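PDB 5WA4: pyridine synthase TbtD from Thermobispora bispora, which probably builds the central pyridine of the thiopeptide antibiotic thiomuracin through a formal [4+2] aza-cycloaddition, recognising its substrate through the leader peptide. Local coordinates for residues G205-L208 with R209-R213. Residues are numbered along the deposited sequence; the frame is centred on the assembly and turned at random.
Sequences GVRL and RELWR
L208 lies against the indole of W212, one helical turn further along the chain. Its CG sits over the face of the five-membered ring, 4.2 Å from the centroid, in a CH-pi contact, while L208 CD2 reaches W212 CZ2 (3.6 Å). With CG anti to the backbone N (chi1 -175°), the isobutyl group is directed along the helix toward this ring. L208 CD1 meets L211 CD1 at 4.0 Å, the side chains crossing at roughly a right angle. Backbone i to i+4 bonds join R209 N to G205 O (2.8 Å), W212 N to L208 O (3.1 Å) and, weakly, L211 N to R207 O; L208 O also lies over one face of the W212 ring, offset toward its rim. Helix 205-218, part of the lantibiotic-dehydratase C-terminal family region, packs here against helices 184-201 and 332-352, and the bound peptide touches L211 and W212. The V206 face is more polar and turns to the second subunit: V206 CG1 runs alongside E210, 3.6 Å from OE2, and the R209 guanidinium bridges E196 of its own chain and E196 of the second subunit. Packing is looser at V206, largely exposed though touching that second E196, and at solvent-exposed R207.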
# COMPACT_ATOMS: atom_id res chain seq x y z
N GLY E 205 12.48 -10.02 -16.56
CA GLY E 205 12.77 -11.17 -15.72
C GLY E 205 12.37 -12.51 -16.31
O GLY E 205 13.20 -13.43 -16.42
N VAL E 206 11.09 -12.62 -16.69
CA VAL E 206 10.55 -13.83 -17.29
C VAL E 206 11.26 -14.22 -18.59
O VAL E 206 11.23 -15.38 -18.99
CB VAL E 206 9.03 -13.69 -17.56
CG1 VAL E 206 8.42 -15.02 -18.01
CG2 VAL E 206 8.33 -13.20 -16.30
N ARG E 207 11.91 -13.28 -19.26
CA ARG E 207 12.64 -13.68 -20.45
C ARG E 207 14.05 -14.16 -20.09
O ARG E 207 14.61 -15.03 -20.75
CB ARG E 207 12.69 -12.56 -21.49
CG ARG E 207 13.81 -12.72 -22.52
CD ARG E 207 13.37 -12.28 -23.91
NE ARG E 207 12.44 -11.14 -23.88
CZ ARG E 207 11.13 -11.23 -24.12
NH1 ARG E 207 10.58 -12.40 -24.42
NH2 ARG E 207 10.38 -10.14 -24.06
N LEU E 208 14.62 -13.61 -19.03
CA LEU E 208 15.96 -14.02 -18.65
C LEU E 208 15.89 -15.33 -17.86
O LEU E 208 16.86 -16.10 -17.83
CB LEU E 208 16.65 -12.93 -17.84
CG LEU E 208 18.12 -13.18 -17.48
CD1 LEU E 208 18.98 -13.12 -18.72
CD2 LEU E 208 18.57 -12.16 -16.44
N ARG E 209 14.73 -15.61 -17.26
CA ARG E 209 14.56 -16.87 -16.55
C ARG E 209 14.68 -18.01 -17.52
O ARG E 209 15.50 -18.91 -17.32
CB ARG E 209 13.22 -16.96 -15.82
CG ARG E 209 13.38 -17.60 -14.45
CD ARG E 209 12.12 -18.22 -13.90
NE ARG E 209 10.96 -17.34 -13.92
CZ ARG E 209 10.77 -16.35 -13.06
NH1 ARG E 209 11.66 -16.12 -12.11
NH2 ARG E 209 9.68 -15.58 -13.13
N GLU E 210 13.91 -17.98 -18.60
CA GLU E 210 13.91 -19.16 -19.45
C GLU E 210 15.18 -19.23 -20.23
O GLU E 210 15.55 -20.30 -20.68
CB GLU E 210 12.72 -19.16 -20.38
CG GLU E 210 11.52 -19.60 -19.63
CD GLU E 210 10.39 -18.66 -19.89
OE1 GLU E 210 10.23 -18.26 -21.07
OE2 GLU E 210 9.78 -18.22 -18.88
N LEU E 211 15.86 -18.10 -20.39
CA LEU E 211 17.20 -18.15 -20.96
C LEU E 211 18.08 -19.00 -20.05
O LEU E 211 18.89 -19.80 -20.52
CB LEU E 211 17.77 -16.75 -21.13
CG LEU E 211 17.46 -16.02 -22.44
CD1 LEU E 211 17.89 -14.55 -22.32
CD2 LEU E 211 18.13 -16.72 -23.65
N TRP E 212 17.88 -18.85 -18.74
CA TRP E 212 18.60 -19.61 -17.72
C TRP E 212 18.06 -21.04 -17.61
O TRP E 212 18.83 -21.99 -17.70
CB TRP E 212 18.53 -18.90 -16.36
CG TRP E 212 19.40 -17.65 -16.31
CD1 TRP E 212 20.26 -17.23 -17.28
CD2 TRP E 212 19.46 -16.66 -15.26
NE1 TRP E 212 20.86 -16.05 -16.90
CE2 TRP E 212 20.39 -15.68 -15.68
CE3 TRP E 212 18.83 -16.52 -14.02
CZ2 TRP E 212 20.70 -14.57 -14.89
CZ3 TRP E 212 19.14 -15.41 -13.24
CH2 TRP E 212 20.07 -14.46 -13.67
N ARG E 213 16.74 -21.20 -17.46
CA ARG E 213 16.13 -22.55 -17.42
C ARG E 213 16.46 -23.35 -18.69
O ARG E 213 16.52 -24.58 -18.64
CB ARG E 213 14.60 -22.48 -17.22
CG ARG E 213 14.14 -21.45 -16.18
CD ARG E 213 13.13 -21.94 -15.16
NE ARG E 213 11.74 -21.48 -15.33
CZ ARG E 213 10.92 -21.22 -14.31
NH1 ARG E 213 11.36 -21.34 -13.05
NH2 ARG E 213 9.67 -20.82 -14.51